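Local coordinates for protein lactate dehydrogenase, adjacent gene encodes predicted malate dehydrogenase (Cryptosporidium parvum, PDB 4ND2) that probably interconverts (S)-lactate and pyruvate with NAD(+) as cofactor, as an L-lactate dehydrogenase, at residues V23-L28 / V53-T58; I100-A105 / V128-K133; M181-S186 / E211-T216. One frame throughout, in Å; residues are numbered along the deposited sequence.

Contact 1 (V23-L28 / V53-T58); sequences VGKDNL and VMFGST
K25 lies across one face of the F55 ring, and the two side chains cross at about a right angle. K25 CG sits over the ring centre, 3.8 Å from the centroid and 11° off the normal, a CH-pi contact. K25 CB is near F55 CD2, while K25 CD and CE pass near F55 CE1. The chain stays extended as far as CE and bends at its last torsion, which places NZ. K25 NZ pairs with D26 of a second subunit in a salt bridge between chains. F55 also packs on A238 of that subunit.

Both segments are helix C-terminal ends in the Rossmann-type NAD-binding domain. Helix 14-26 closes in a Schellman motif at N27, helix 40-55 in another at G56, both with positive phi.

S57, just past the second end, reaches back to the first. Its OG is anti to the backbone N (chi1 173°) and donates to G24 O at 2.6 Å, with a C=O...donor angle of 154°. G24 O also accepts from N27 N, so two donors grip it. S57 OG in turn takes a bond from S59 N. N27 CB packs on S57 OG. One water donates to K25 O at 2.9 Å and weakly to F55 O.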
loop_
_atom_site.group_PDB
_atom_site.type_symbol
_atom_site.label_atom_id
_atom_site.label_comp_id
_atom_site.label_asym_id
_atom_site.label_seq_id
_atom_site.Cartn_x
_atom_site.Cartn_y
_atom_site.Cartn_z
ATOM N N VAL A 23 6.340 -6.257 -9.284
ATOM C CA VAL A 23 5.201 -7.179 -9.287
ATOM C C VAL A 23 5.183 -7.978 -7.986
ATOM O O VAL A 23 4.138 -8.108 -7.346
ATOM C CB VAL A 23 5.242 -8.150 -10.492
ATOM C CG1 VAL A 23 4.264 -9.304 -10.310
ATOM C CG2 VAL A 23 4.947 -7.411 -11.792
ATOM N N GLY A 24 6.346 -8.511 -7.611
ATOM C CA GLY A 24 6.495 -9.252 -6.364
ATOM C C GLY A 24 6.200 -8.402 -5.142
ATOM O O GLY A 24 5.450 -8.816 -4.260
ATOM N N LYS A 25 6.786 -7.208 -5.097
ATOM C CA LYS A 25 6.558 -6.276 -3.990
ATOM C C LYS A 25 5.068 -5.990 -3.781
ATOM O O LYS A 25 4.587 -6.002 -2.651
ATOM C CB LYS A 25 7.312 -4.966 -4.225
ATOM C CG LYS A 25 7.112 -3.925 -3.132
ATOM C CD LYS A 25 7.879 -2.648 -3.429
ATOM C CE LYS A 25 7.854 -1.693 -2.246
ATOM N NZ LYS A 25 6.475 -1.418 -1.763
ATOM N N ASP A 26 4.347 -5.739 -4.871
ATOM C CA ASP A 26 2.913 -5.425 -4.803
ATOM C C ASP A 26 2.031 -6.662 -4.605
ATOM O O ASP A 26 0.825 -6.531 -4.400
ATOM C CB ASP A 26 2.460 -4.705 -6.079
ATOM C CG ASP A 26 3.135 -3.355 -6.274
ATOM O OD1 ASP A 26 3.635 -2.769 -5.291
ATOM O OD2 ASP A 26 3.162 -2.874 -7.424
ATOM N N ASN A 27 2.626 -7.854 -4.679
ATOM C CA ASN A 27 1.872 -9.108 -4.675
ATOM C C ASN A 27 0.774 -9.112 -5.748
ATOM O O ASN A 27 -0.331 -9.608 -5.528
ATOM C CB ASN A 27 1.287 -9.393 -3.285
ATOM C CG ASN A 27 0.759 -10.817 -3.144
ATOM O OD1 ASN A 27 1.282 -11.759 -3.739
ATOM N ND2 ASN A 27 -0.280 -10.976 -2.348
ATOM N N LEU A 28 1.096 -8.549 -6.911
ATOM C CA LEU A 28 0.166 -8.496 -8.041
ATOM C C LEU A 28 -0.015 -9.875 -8.676
ATOM O O LEU A 28 -1.112 -10.231 -9.108
ATOM C CB LEU A 28 0.676 -7.502 -9.088
ATOM C CG LEU A 28 -0.138 -7.325 -10.371
ATOM C CD1 LEU A 28 -1.521 -6.772 -10.063
ATOM C CD2 LEU A 28 0.607 -6.417 -11.338
ATOM N N VAL A 53 9.611 -11.739 1.691
ATOM C CA VAL A 53 9.273 -11.704 3.118
ATOM C C VAL A 53 9.437 -10.295 3.706
ATOM O O VAL A 53 8.676 -9.900 4.591
ATOM C CB VAL A 53 10.084 -12.739 3.937
ATOM C CG1 VAL A 53 11.566 -12.383 3.978
ATOM C CG2 VAL A 53 9.523 -12.868 5.348
ATOM N N MET A 54 10.405 -9.536 3.199
ATOM C CA MET A 54 10.634 -8.165 3.667
ATOM C C MET A 54 9.462 -7.255 3.286
ATOM O O MET A 54 9.074 -6.377 4.058
ATOM C CB MET A 54 11.932 -7.593 3.088
ATOM C CG MET A 54 13.181 -8.430 3.337
ATOM S SD MET A 54 14.588 -7.765 2.429
ATOM C CE MET A 54 15.833 -9.011 2.772
ATOM N N PHE A 55 8.910 -7.476 2.094
ATOM C CA PHE A 55 7.755 -6.719 1.602
ATOM C C PHE A 55 6.417 -7.274 2.091
ATOM O O PHE A 55 5.368 -6.680 1.830
ATOM C CB PHE A 55 7.739 -6.715 0.070
ATOM C CG PHE A 55 8.910 -6.012 -0.562
ATOM C CD1 PHE A 55 9.301 -4.746 -0.140
ATOM C CD2 PHE A 55 9.590 -6.596 -1.623
ATOM C CE1 PHE A 55 10.365 -4.095 -0.741
ATOM C CE2 PHE A 55 10.654 -5.948 -2.227
ATOM C CZ PHE A 55 11.041 -4.697 -1.786
ATOM N N GLY A 56 6.443 -8.417 2.772
ATOM C CA GLY A 56 5.226 -9.086 3.214
ATOM C C GLY A 56 4.410 -9.669 2.071
ATOM O O GLY A 56 3.189 -9.776 2.175
ATOM N N SER A 57 5.081 -10.044 0.983
ATOM C CA SER A 57 4.423 -10.618 -0.193
ATOM C C SER A 57 4.635 -12.126 -0.240
ATOM O O SER A 57 5.689 -12.611 0.156
ATOM C CB SER A 57 4.994 -9.994 -1.467
ATOM O OG SER A 57 4.499 -10.638 -2.630
ATOM N N THR A 58 3.638 -12.856 -0.735
ATOM C CA THR A 58 3.762 -14.301 -0.945
ATOM C C THR A 58 3.899 -14.657 -2.431
ATOM O O THR A 58 3.771 -15.827 -2.803
ATOM C CB THR A 58 2.569 -15.072 -0.339
ATOM O OG1 THR A 58 1.345 -14.597 -0.907
ATOM C CG2 THR A 58 2.523 -14.895 1.165
HETATM O O HOH W 1 3.036 -7.254 -0.509
#

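Contact 2 (I100-A105 / V128-K133); sequences ILDSVA and VSHFQK. With A3D (3-acetylpyridine adenine dinucleotide), chain C.
F131 and A105 make the tightest apolar meeting of the two helices. F131 CE1 comes within 3.5 Å of A105 CA, and A105 CB lies 3.8 Å from the same CE1. The ring is met obliquely. F131 CG is anti to the backbone N (chi1 -176°). The bond to CB runs alongside helix 94-111, but the end of the ring comes nearer to it. V104 CG1 touches F131 CE1 at 4.0 Å, the two side chains crossing at about a right angle. L101 adds CD2, which rests on F131 CB at 4.2 Å. L101 O also lies beside F131 CD1. Behind this cluster L101, V104 and F131 all touch I78 of strand 75-78.

The helices are 94-111 and 124-135 of the NAD-binding domain. They pack side by side over the central parallel sheet of a Rossmann fold. The axes of the two short segments come within 9.3 Å and run broadly in the same direction, with a signed crossing angle of -39°. The end of the I100 side chain leads away from helix 124-135 to the cofactor pocket. Its CG2 packs against N6A of the bound 3-acetylpyridine adenine dinucleotide at 3.7 Å.

H130 lies further out. L101 CB approaches the edge of its imidazole at CD2. The polar edge is the bond from H130 NE2 to D102 OD2, 2.7 Å long but bent, with an N-H...O angle of 133°. NE2 meets OD2 on the syn side but well out of the carboxylate plane, and OD2 is tilted from the ring plane too. NE2 also has a weak bond to A98 O. The other carboxylate oxygen, D102 OD1, forms a salt bridge with R99, which should help keep D102 ionised.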
loop_
_atom_site.group_PDB
_atom_site.type_symbol
_atom_site.label_atom_id
_atom_site.label_comp_id
_atom_site.label_asym_id
_atom_site.label_seq_id
_atom_site.Cartn_x
_atom_site.Cartn_y
_atom_site.Cartn_z
ATOM N N ILE A 100 14.154 -11.831 -32.749
ATOM C CA ILE A 100 13.890 -12.303 -31.388
ATOM C C ILE A 100 12.395 -12.529 -31.188
ATOM O O ILE A 100 11.984 -13.575 -30.682
ATOM C CB ILE A 100 14.428 -11.325 -30.320
ATOM C CG1 ILE A 100 15.957 -11.373 -30.294
ATOM C CG2 ILE A 100 13.873 -11.666 -28.940
ATOM C CD1 ILE A 100 16.598 -10.284 -29.462
ATOM N N LEU A 101 11.586 -11.556 -31.601
ATOM C CA LEU A 101 10.134 -11.637 -31.414
ATOM C C LEU A 101 9.477 -12.777 -32.195
ATOM O O LEU A 101 8.442 -13.289 -31.769
ATOM C CB LEU A 101 9.460 -10.294 -31.730
ATOM C CG LEU A 101 9.293 -9.348 -30.533
ATOM C CD1 LEU A 101 10.584 -9.142 -29.752
ATOM C CD2 LEU A 101 8.744 -8.009 -31.001
ATOM N N ASP A 102 10.077 -13.183 -33.315
ATOM C CA ASP A 102 9.626 -14.383 -34.035
ATOM C C ASP A 102 9.671 -15.594 -33.110
ATOM O O ASP A 102 8.717 -16.367 -33.042
ATOM C CB ASP A 102 10.501 -14.670 -35.263
ATOM C CG ASP A 102 10.381 -13.613 -36.340
ATOM O OD1 ASP A 102 11.349 -13.451 -37.111
ATOM O OD2 ASP A 102 9.331 -12.944 -36.426
ATOM N N SER A 103 10.788 -15.748 -32.403
ATOM C CA SER A 103 10.968 -16.854 -31.465
ATOM C C SER A 103 10.025 -16.733 -30.265
ATOM O O SER A 103 9.399 -17.714 -29.865
ATOM C CB SER A 103 12.425 -16.917 -30.993
ATOM O OG SER A 103 12.639 -18.018 -30.129
ATOM N N VAL A 104 9.910 -15.529 -29.707
ATOM C CA VAL A 104 9.010 -15.299 -28.570
ATOM C C VAL A 104 7.564 -15.621 -28.950
ATOM O O VAL A 104 6.826 -16.213 -28.160
ATOM C CB VAL A 104 9.097 -13.848 -28.037
ATOM C CG1 VAL A 104 8.096 -13.625 -26.909
ATOM C CG2 VAL A 104 10.503 -13.535 -27.545
ATOM N N ALA A 105 7.171 -15.239 -30.161
ATOM C CA ALA A 105 5.820 -15.497 -30.662
ATOM C C ALA A 105 5.495 -16.988 -30.713
ATOM O O ALA A 105 4.367 -17.383 -30.423
ATOM C CB ALA A 105 5.642 -14.878 -32.037
ATOM N N VAL A 128 5.569 -4.226 -31.844
ATOM C CA VAL A 128 4.221 -4.648 -31.444
ATOM C C VAL A 128 3.463 -5.220 -32.640
ATOM O O VAL A 128 2.872 -6.297 -32.554
ATOM C CB VAL A 128 3.391 -3.485 -30.852
ATOM C CG1 VAL A 128 1.947 -3.916 -30.609
ATOM C CG2 VAL A 128 4.007 -2.981 -29.558
ATOM N N SER A 129 3.479 -4.473 -33.743
ATOM C CA SER A 129 2.816 -4.879 -34.979
ATOM C C SER A 129 3.392 -6.194 -35.497
ATOM O O SER A 129 2.651 -7.096 -35.890
ATOM C CB SER A 129 2.976 -3.793 -36.045
ATOM O OG SER A 129 2.237 -4.111 -37.208
ATOM N N HIS A 130 4.717 -6.293 -35.484
ATOM C CA HIS A 130 5.405 -7.507 -35.900
ATOM C C HIS A 130 4.984 -8.707 -35.054
ATOM O O HIS A 130 4.670 -9.765 -35.597
ATOM C CB HIS A 130 6.921 -7.319 -35.828
ATOM C CG HIS A 130 7.694 -8.492 -36.342
ATOM N ND1 HIS A 130 7.663 -8.879 -37.664
ATOM C CD2 HIS A 130 8.509 -9.370 -35.711
ATOM C CE1 HIS A 130 8.429 -9.943 -37.828
ATOM N NE2 HIS A 130 8.954 -10.261 -36.658
ATOM N N PHE A 131 4.965 -8.541 -33.731
ATOM C CA PHE A 131 4.580 -9.637 -32.839
ATOM C C PHE A 131 3.147 -10.106 -33.072
ATOM O O PHE A 131 2.880 -11.308 -33.070
ATOM C CB PHE A 131 4.746 -9.265 -31.365
ATOM C CG PHE A 131 4.441 -10.403 -30.436
ATOM C CD1 PHE A 131 5.433 -11.304 -30.075
ATOM C CD2 PHE A 131 3.152 -10.604 -29.962
ATOM C CE1 PHE A 131 5.150 -12.368 -29.238
ATOM C CE2 PHE A 131 2.862 -11.668 -29.126
ATOM C CZ PHE A 131 3.864 -12.552 -28.763
ATOM N N GLN A 132 2.226 -9.164 -33.246
ATOM C CA GLN A 132 0.828 -9.511 -33.485
ATOM C C GLN A 132 0.687 -10.311 -34.780
ATOM O O GLN A 132 -0.038 -11.305 -34.823
ATOM C CB GLN A 132 -0.049 -8.254 -33.528
ATOM C CG GLN A 132 -1.548 -8.534 -33.518
ATOM C CD GLN A 132 -2.098 -8.936 -34.876
ATOM O OE1 GLN A 132 -1.630 -8.466 -35.911
ATOM N NE2 GLN A 132 -3.096 -9.809 -34.876
ATOM N N LYS A 133 1.393 -9.878 -35.822
ATOM C CA LYS A 133 1.338 -10.542 -37.122
ATOM C C LYS A 133 1.848 -11.983 -37.046
ATOM O O LYS A 133 1.167 -12.904 -37.495
ATOM C CB LYS A 133 2.138 -9.757 -38.169
ATOM C CG LYS A 133 1.896 -10.219 -39.600
ATOM C CD LYS A 133 2.719 -9.423 -40.599
ATOM C CE LYS A 133 2.477 -9.914 -42.019
ATOM N NZ LYS A 133 3.341 -9.218 -43.015
HETATM P PA A3D C . 18.968 -5.543 -21.465
HETATM O O1A A3D C . 19.336 -5.157 -20.059
HETATM O O2A A3D C . 20.055 -5.708 -22.495
HETATM O O5B A3D C . 18.125 -6.905 -21.411
HETATM C C5B A3D C . 17.776 -7.638 -22.579
HETATM C C4B A3D C . 17.640 -9.098 -22.176
HETATM O O4B A3D C . 17.046 -9.845 -23.239
HETATM C C3B A3D C . 18.988 -9.749 -21.867
HETATM O O3B A3D C . 19.017 -10.259 -20.530
HETATM C C2B A3D C . 19.118 -10.862 -22.891
HETATM O O2B A3D C . 19.760 -12.038 -22.393
HETATM C C1B A3D C . 17.671 -11.126 -23.262
HETATM N N9A A3D C . 17.510 -11.795 -24.569
HETATM C C8A A3D C . 18.240 -11.623 -25.688
HETATM N N7A A3D C . 17.777 -12.428 -26.678
HETATM C C5A A3D C . 16.742 -13.127 -26.187
HETATM C C6A A3D C . 15.803 -14.148 -26.692
HETATM N N6A A3D C . 15.884 -14.600 -27.967
HETATM N N1A A3D C . 14.861 -14.609 -25.836
HETATM C C2A A3D C . 14.758 -14.176 -24.563
HETATM N N3A A3D C . 15.583 -13.249 -24.043
HETATM C C4A A3D C . 16.569 -12.702 -24.794
HETATM O O3 A3D C . 17.900 -4.506 -22.092
HETATM P PN A3D C . 16.834 -3.640 -21.238
HETATM O O1N A3D C . 17.536 -2.435 -20.679
HETATM O O2N A3D C . 16.062 -4.542 -20.314
HETATM O O5D A3D C . 15.834 -3.169 -22.405
HETATM C C5D A3D C . 15.051 -4.148 -23.080
HETATM C C4D A3D C . 14.349 -3.563 -24.300
HETATM O O4D A3D C . 13.387 -2.584 -23.890
HETATM C C3D A3D C . 15.294 -2.860 -25.272
HETATM O O3D A3D C . 14.956 -3.211 -26.613
HETATM C C2D A3D C . 15.029 -1.388 -25.056
HETATM O O2D A3D C . 15.263 -0.582 -26.215
HETATM C C1D A3D C . 13.556 -1.413 -24.690
HETATM N N1N A3D C . 13.097 -0.218 -23.985
HETATM C C2N A3D C . 11.964 0.365 -24.404
HETATM C C3N A3D C . 11.475 1.502 -23.777
HETATM C C7N A3D C . 10.208 2.152 -24.243
HETATM O O7N A3D C . 9.862 3.183 -23.704
HETATM C C8N A3D C . 9.389 1.532 -25.334
HETATM C C4N A3D C . 12.174 2.034 -22.701
HETATM C C5N A3D C . 13.341 1.413 -22.283
HETATM C C6N A3D C . 13.787 0.279 -22.948
#

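Contact 3 (M181-S186 / E211-T216). Unlike the reference sequence in segment 181-186: A184 (reference Val).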
loop_
_atom_site.group_PDB
_atom_site.type_symbol
_atom_site.label_atom_id
_atom_site.label_comp_id
_atom_site.label_asym_id
_atom_site.label_seq_id
_atom_site.Cartn_x
_atom_site.Cartn_y
_atom_site.Cartn_z
ATOM N N MET A 181 6.819 11.556 -31.846
ATOM C CA MET A 181 5.774 11.481 -30.817
ATOM C C MET A 181 5.145 12.858 -30.612
ATOM O O MET A 181 5.814 13.882 -30.771
ATOM C CB MET A 181 6.324 10.937 -29.487
ATOM C CG MET A 181 7.234 11.886 -28.714
ATOM S SD MET A 181 7.770 11.209 -27.124
ATOM C CE MET A 181 8.875 9.900 -27.657
ATOM N N VAL A 182 3.862 12.873 -30.261
ATOM C CA VAL A 182 3.100 14.115 -30.160
ATOM C C VAL A 182 2.580 14.341 -28.739
ATOM O O VAL A 182 1.538 13.800 -28.372
ATOM C CB VAL A 182 1.911 14.116 -31.148
ATOM C CG1 VAL A 182 1.147 15.434 -31.071
ATOM C CG2 VAL A 182 2.399 13.858 -32.567
ATOM N N PRO A 183 3.314 15.129 -27.930
ATOM C CA PRO A 183 2.747 15.582 -26.662
ATOM C C PRO A 183 1.661 16.622 -26.930
ATOM O O PRO A 183 1.962 17.726 -27.382
ATOM C CB PRO A 183 3.951 16.192 -25.926
ATOM C CG PRO A 183 5.156 15.666 -26.631
ATOM C CD PRO A 183 4.731 15.506 -28.054
ATOM N N ALA A 184 0.411 16.250 -26.677
ATOM C CA ALA A 184 -0.738 17.076 -27.046
ATOM C C ALA A 184 -0.969 18.193 -26.032
ATOM O O ALA A 184 -1.713 18.026 -25.068
ATOM C CB ALA A 184 -1.982 16.210 -27.181
ATOM N N THR A 185 -0.338 19.341 -26.263
ATOM C CA THR A 185 -0.441 20.469 -25.336
ATOM C C THR A 185 -1.871 20.998 -25.192
ATOM O O THR A 185 -2.216 21.544 -24.148
ATOM C CB THR A 185 0.464 21.648 -25.751
ATOM O OG1 THR A 185 0.137 22.061 -27.081
ATOM C CG2 THR A 185 1.935 21.262 -25.681
ATOM N N SER A 186 -2.695 20.832 -26.226
ATOM C CA SER A 186 -4.046 21.403 -26.231
ATOM C C SER A 186 -4.963 20.824 -25.150
ATOM O O SER A 186 -5.847 21.522 -24.650
ATOM C CB SER A 186 -4.702 21.233 -27.606
ATOM O OG SER A 186 -5.031 19.877 -27.856
ATOM N N GLU A 211 9.578 24.015 -24.775
ATOM C CA GLU A 211 10.733 23.361 -24.149
ATOM C C GLU A 211 10.332 22.026 -23.518
ATOM O O GLU A 211 11.040 21.026 -23.660
ATOM C CB GLU A 211 11.353 24.277 -23.085
ATOM C CG GLU A 211 12.712 23.833 -22.552
ATOM C CD GLU A 211 12.653 22.696 -21.534
ATOM O OE1 GLU A 211 11.670 22.601 -20.764
ATOM O OE2 GLU A 211 13.611 21.892 -21.496
ATOM N N ILE A 212 9.204 22.034 -22.811
ATOM C CA ILE A 212 8.654 20.830 -22.184
ATOM C C ILE A 212 8.307 19.768 -23.228
ATOM O O ILE A 212 8.537 18.578 -23.004
ATOM C CB ILE A 212 7.416 21.174 -21.318
ATOM C CG1 ILE A 212 7.861 21.902 -20.045
ATOM C CG2 ILE A 212 6.626 19.922 -20.958
ATOM C CD1 ILE A 212 6.739 22.590 -19.297
ATOM N N VAL A 213 7.757 20.198 -24.361
ATOM C CA VAL A 213 7.439 19.288 -25.465
ATOM C C VAL A 213 8.720 18.670 -26.033
ATOM O O VAL A 213 8.786 17.458 -26.263
ATOM C CB VAL A 213 6.642 20.013 -26.577
ATOM C CG1 VAL A 213 6.583 19.185 -27.857
ATOM C CG2 VAL A 213 5.237 20.338 -26.089
ATOM N N CYS A 214 9.730 19.508 -26.250
ATOM C CA CYS A 214 11.034 19.055 -26.733
ATOM C C CYS A 214 11.693 18.097 -25.738
ATOM O O CYS A 214 12.221 17.057 -26.128
ATOM C CB CYS A 214 11.950 20.256 -26.984
ATOM S SG CYS A 214 13.627 19.834 -27.510
ATOM N N HIS A 215 11.648 18.461 -24.459
ATOM C CA HIS A 215 12.231 17.658 -23.383
ATOM C C HIS A 215 11.599 16.264 -23.331
ATOM O O HIS A 215 12.299 15.261 -23.169
ATOM C CB HIS A 215 12.051 18.381 -22.045
ATOM C CG HIS A 215 12.896 17.843 -20.933
ATOM N ND1 HIS A 215 12.746 18.256 -19.628
ATOM C CD2 HIS A 215 13.892 16.924 -20.925
ATOM C CE1 HIS A 215 13.618 17.624 -18.864
ATOM N NE2 HIS A 215 14.324 16.808 -19.626
ATOM N N THR A 216 10.278 16.215 -23.481
ATOM C CA THR A 216 9.544 14.952 -23.556
ATOM C C THR A 216 10.044 14.089 -24.715
ATOM O O THR A 216 10.274 12.891 -24.549
ATOM C CB THR A 216 8.029 15.199 -23.715
ATOM O OG1 THR A 216 7.562 15.991 -22.618
ATOM C CG2 THR A 216 7.253 13.888 -23.753
#
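P183 and V213 meet through apolar carbons alone. P183 CG lies 4.0 Å from V213 CG1, with P183 CD nearly as close to the same methyl. P183 CG also touches T216 CG2 at 4.0 Å. The proline ring thus bridges two side chains one helical turn apart. P183 and T216 run past each other in opposite directions. The closest carbon pair is T185 CG2 and V213 CG2 at 3.5 Å, tighter than usual van der Waals contact. These two side chains cross at about a right angle. V213 therefore uses a different methyl for each partner, CG1 for P183 and CG2 for T185.

The sulfur contact is looser. M181 SD stands 4.0 Å from T216 O and a little farther from T216 CG2. An extended chi2 (177°) places this sulfur.

The hydroxyls of T216 and T185 bond away from the partner segment. T216 OG1 donates to I212 O of its own helix at 2.8 Å. T216 N bonds the same oxygen from the opposite face of its plane. With its hydroxyl turned back to the helix, T216 presents CG2 to P183. T185 OG1 bonds a glycerol, probably from the crystallisation liquor.

F154 of helix 147-162 touches both P183 and T216, and V173 of strand 169-174 touches M181, P183 and T216. The contact thus packs edge strand 182-183 of an antiparallel sheet on helix 206-227, in the alpha/beta C-terminal domain of the LDH/MDH superfamily. M181 brings it close to the substrate site, beside R90 and the predicted proton acceptor H177.

How the contacts relate
The contacts follow one another along the chain without overlap. Contacts 1 and 2 belong to the NAD-binding domain, with centres about 31 Å apart. Contact 1 joins the ends of helices 14-26 and 40-55, where a second subunit also packs. Contact 2 pairs helices 94-111 and 124-135 near the cofactor. These helices connect strands of the six-stranded parallel sheet. Contact 3 lies in the C-terminal domain, about 30 Å from contact 2 and 36 Å from contact 1, centre to centre. Contacts 2 and 3 fall on opposite sides of the chain's centre. Contact 2 touches the cofactor's adenine through I100, and contact 3 comes near the pyruvate site through M181, so each domain has one contact by the bound ligands.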